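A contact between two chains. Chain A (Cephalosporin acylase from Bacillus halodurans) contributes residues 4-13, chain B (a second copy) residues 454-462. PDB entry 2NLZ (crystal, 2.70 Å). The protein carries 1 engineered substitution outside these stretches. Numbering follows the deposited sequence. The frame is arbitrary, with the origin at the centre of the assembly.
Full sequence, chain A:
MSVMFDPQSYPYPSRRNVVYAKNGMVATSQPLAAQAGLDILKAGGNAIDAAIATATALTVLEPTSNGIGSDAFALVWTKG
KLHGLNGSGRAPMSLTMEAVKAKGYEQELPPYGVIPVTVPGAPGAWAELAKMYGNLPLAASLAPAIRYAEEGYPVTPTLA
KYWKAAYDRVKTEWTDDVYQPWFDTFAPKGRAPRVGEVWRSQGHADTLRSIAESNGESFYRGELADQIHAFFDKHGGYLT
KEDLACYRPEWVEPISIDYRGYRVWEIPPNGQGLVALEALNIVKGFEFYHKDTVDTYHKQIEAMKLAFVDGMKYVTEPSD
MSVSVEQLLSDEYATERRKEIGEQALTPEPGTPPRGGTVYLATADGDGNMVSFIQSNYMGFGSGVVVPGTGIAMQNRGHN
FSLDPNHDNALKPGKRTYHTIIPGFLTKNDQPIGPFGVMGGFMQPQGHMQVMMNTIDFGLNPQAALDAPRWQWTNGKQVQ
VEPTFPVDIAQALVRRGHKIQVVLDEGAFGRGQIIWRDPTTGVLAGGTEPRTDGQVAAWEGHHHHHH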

# COMPACT_ATOMS: atom_id res chain seq x y z
N MET A 4 7.67 27.21 -8.93
CA MET A 4 8.85 26.59 -9.51
C MET A 4 8.53 25.15 -9.74
O MET A 4 7.40 24.82 -9.91
CB MET A 4 10.04 26.69 -8.57
CG MET A 4 11.04 27.75 -8.92
SD MET A 4 12.16 27.29 -10.23
CE MET A 4 11.92 28.71 -11.26
N PHE A 5 9.52 24.28 -9.76
CA PHE A 5 9.21 22.92 -10.08
C PHE A 5 9.50 21.87 -9.06
O PHE A 5 9.97 20.81 -9.39
CB PHE A 5 9.75 22.52 -11.44
CG PHE A 5 11.24 22.60 -11.56
CD1 PHE A 5 11.87 23.78 -11.55
CD2 PHE A 5 11.98 21.48 -11.71
CE1 PHE A 5 13.20 23.82 -11.68
CE2 PHE A 5 13.27 21.54 -11.83
CZ PHE A 5 13.89 22.69 -11.82
N ASP A 6 9.22 22.18 -7.80
CA ASP A 6 9.08 21.15 -6.77
C ASP A 6 8.54 21.74 -5.47
O ASP A 6 8.80 22.90 -5.14
CB ASP A 6 10.43 20.46 -6.52
CG ASP A 6 11.61 21.30 -6.96
OD1 ASP A 6 11.73 21.56 -8.18
OD2 ASP A 6 12.41 21.71 -6.09
N PRO A 7 7.79 20.93 -4.73
CA PRO A 7 7.49 21.22 -3.32
C PRO A 7 8.20 20.32 -2.29
O PRO A 7 9.37 19.96 -2.44
CB PRO A 7 5.95 21.06 -3.24
CG PRO A 7 5.53 20.41 -4.56
CD PRO A 7 6.79 20.01 -5.29
N GLN A 8 7.45 19.98 -1.24
CA GLN A 8 7.90 19.15 -0.12
C GLN A 8 7.05 17.86 -0.17
O GLN A 8 6.74 17.23 0.85
CB GLN A 8 7.64 19.93 1.16
CG GLN A 8 8.46 19.54 2.38
CD GLN A 8 8.13 20.41 3.59
OE1 GLN A 8 7.72 21.57 3.46
NE2 GLN A 8 8.31 19.86 4.79
N SER A 9 6.68 17.49 -1.40
CA SER A 9 5.78 16.37 -1.66
C SER A 9 6.55 15.09 -1.98
O SER A 9 7.47 15.09 -2.79
CB SER A 9 4.85 16.74 -2.82
OG SER A 9 4.35 15.59 -3.47
N TYR A 10 6.14 14.00 -1.34
CA TYR A 10 6.76 12.70 -1.57
C TYR A 10 5.69 11.66 -1.83
O TYR A 10 5.30 10.93 -0.92
CB TYR A 10 7.62 12.29 -0.37
CG TYR A 10 8.79 13.22 -0.11
CD1 TYR A 10 10.00 13.04 -0.78
CD2 TYR A 10 8.69 14.26 0.80
CE1 TYR A 10 11.07 13.88 -0.55
CE2 TYR A 10 9.76 15.11 1.04
CZ TYR A 10 10.95 14.91 0.35
OH TYR A 10 12.03 15.74 0.58
N PRO A 11 5.20 11.59 -3.08
CA PRO A 11 4.05 10.73 -3.40
C PRO A 11 4.38 9.24 -3.35
O PRO A 11 3.46 8.42 -3.22
CB PRO A 11 3.67 11.15 -4.83
CG PRO A 11 4.45 12.38 -5.13
CD PRO A 11 5.67 12.33 -4.27
N TYR A 12 5.66 8.89 -3.44
CA TYR A 12 6.06 7.49 -3.60
C TYR A 12 6.93 7.03 -2.44
O TYR A 12 7.60 7.84 -1.81
CB TYR A 12 6.77 7.28 -4.96
CG TYR A 12 6.03 7.93 -6.11
CD1 TYR A 12 4.83 7.41 -6.58
CD2 TYR A 12 6.51 9.11 -6.69
CE1 TYR A 12 4.14 8.01 -7.62
CE2 TYR A 12 5.83 9.72 -7.73
CZ TYR A 12 4.64 9.17 -8.18
OH TYR A 12 3.96 9.77 -9.20
N PRO A 13 6.89 5.72 -2.13
CA PRO A 13 7.75 5.23 -1.05
C PRO A 13 9.20 5.08 -1.51
O PRO A 13 9.47 4.74 -2.67
CB PRO A 13 7.15 3.86 -0.71
CG PRO A 13 6.47 3.42 -1.97
CD PRO A 13 6.08 4.65 -2.74
N ASN B 454 8.90 13.37 -15.14
CA ASN B 454 8.65 13.51 -13.71
C ASN B 454 8.94 14.93 -13.20
O ASN B 454 8.21 15.46 -12.37
CB ASN B 454 9.45 12.47 -12.92
CG ASN B 454 9.00 11.03 -13.21
OD1 ASN B 454 8.03 10.81 -13.95
ND2 ASN B 454 9.71 10.06 -12.65
N THR B 455 9.99 15.55 -13.73
CA THR B 455 10.42 16.86 -13.26
C THR B 455 9.64 18.00 -13.92
O THR B 455 9.05 18.83 -13.23
CB THR B 455 11.93 17.08 -13.51
OG1 THR B 455 12.67 15.99 -12.94
CG2 THR B 455 12.38 18.37 -12.87
N ILE B 456 9.63 18.02 -15.25
CA ILE B 456 9.05 19.14 -16.00
C ILE B 456 7.52 19.08 -16.06
O ILE B 456 6.85 20.08 -15.77
CB ILE B 456 9.65 19.18 -17.41
CG1 ILE B 456 11.17 19.44 -17.32
CG2 ILE B 456 8.98 20.24 -18.24
CD1 ILE B 456 11.96 18.95 -18.53
N ASP B 457 6.98 17.92 -16.41
CA ASP B 457 5.53 17.74 -16.46
C ASP B 457 4.88 17.65 -15.07
O ASP B 457 3.87 18.29 -14.81
CB ASP B 457 5.18 16.48 -17.26
CG ASP B 457 5.54 16.60 -18.71
OD1 ASP B 457 5.10 17.59 -19.33
OD2 ASP B 457 6.26 15.70 -19.22
N PHE B 458 5.46 16.87 -14.17
CA PHE B 458 4.71 16.45 -13.01
C PHE B 458 5.20 17.00 -11.68
O PHE B 458 4.66 16.68 -10.62
CB PHE B 458 4.61 14.93 -12.98
CG PHE B 458 4.22 14.33 -14.31
CD1 PHE B 458 3.05 14.73 -14.95
CD2 PHE B 458 5.01 13.35 -14.91
CE1 PHE B 458 2.70 14.18 -16.17
CE2 PHE B 458 4.64 12.79 -16.12
CZ PHE B 458 3.49 13.21 -16.75
N GLY B 459 6.24 17.83 -11.76
CA GLY B 459 6.67 18.65 -10.63
C GLY B 459 7.24 17.91 -9.42
O GLY B 459 7.13 18.40 -8.29
N LEU B 460 7.84 16.75 -9.66
CA LEU B 460 8.44 15.95 -8.61
C LEU B 460 9.79 16.53 -8.23
O LEU B 460 10.52 17.00 -9.10
CB LEU B 460 8.59 14.50 -9.06
CG LEU B 460 7.44 13.53 -8.75
CD1 LEU B 460 6.12 14.21 -8.43
CD2 LEU B 460 7.26 12.59 -9.91
N ASN B 461 10.11 16.50 -6.95
CA ASN B 461 11.44 16.89 -6.50
C ASN B 461 12.50 15.86 -6.93
O ASN B 461 12.14 14.74 -7.32
CB ASN B 461 11.47 17.19 -4.99
CG ASN B 461 11.30 15.95 -4.15
OD1 ASN B 461 11.98 14.94 -4.32
ND2 ASN B 461 10.41 16.04 -3.18
N PRO B 462 13.79 16.23 -6.88
CA PRO B 462 14.85 15.33 -7.36
C PRO B 462 14.79 13.91 -6.78
O PRO B 462 15.02 12.93 -7.51
CB PRO B 462 16.15 16.03 -6.93
CG PRO B 462 15.72 17.18 -6.04
CD PRO B 462 14.32 17.51 -6.38
O HOH W 1 7.80 16.70 -5.37

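No direct hydrogen bond joins these two stretches, although 459 Å² of surface is buried between them; the polar link is a single water. Water 1 donates to Ser A9 O, with its oxygen 3.1 Å from that atom, and accepts from Asn B461 N at 2.8 Å. It also donates weakly to Gly B459 O, with 3.4 Å between the water O and Gly B459 O. One solvent molecule thus serves backbone groups of both chains where the two main chains do not pair with each other.

The backbones come close without forming a sheet. The CA atoms of Phe A5 and Gly B459 lie 5.0 Å apart, and those of Asp A6 and Asn B461 4.9 Å, but chain A has no regular structure here and chain B is turning out of a helix. Gly B459 is the first residue to leave helical geometry, with a phi of 67° that by itself favours glycine. The exit is held within chain B by a hydrogen bond from Leu B460 N to Asn B454 O (3.0 Å) and a weak one from Gly B459 N to Thr B455 O (3.3 Å). Carbon atoms of chain A gather near the glycine carbonyl: Pro A7 CD lies 3.4 Å from Gly B459 O, and Asp A6 CA 3.7 Å from the same oxygen.

Asn B461 gives up the most surface. It occupies an N-cap position, and its OD1 is engaged by a backbone N just beyond the stretch. Its ND2 lies over one face of the Tyr A10 ring, 3.5 Å from Tyr A10 CE1. The same ND2 is 3.1 Å from Ser A9 O, but the angle is too poor for a hydrogen bond, so distance alone would mislead here. Lower on the side chain, Asn B461 CB packs 3.8 Å from Asp A6 CB, a contact between the aliphatic portions of two polar residues.

Apolar packing supplies the rest. Leu B460 has its CA-to-CB bond directed away from chain A, yet the end of the side chain comes nearer, with CD1 4.1 Å from Pro A11 CG and CD2 3.9 Å from Tyr A12 CE2, at the edge of that ring. Phe A5 also meets its partner edge-on, its CD2 3.3 Å from Thr B455 CG2; this is a tight approach, to be read with caution because Phe A5 is poorly ordered. The threonine offers its methyl across the contact while OG1 is hydrogen-bonded elsewhere in the structure.

The rule to take away is close packing around a helix exit, with one water bonded to three backbone groups: Ser A9 O, Asn B461 N and, weakly, Gly B459 O.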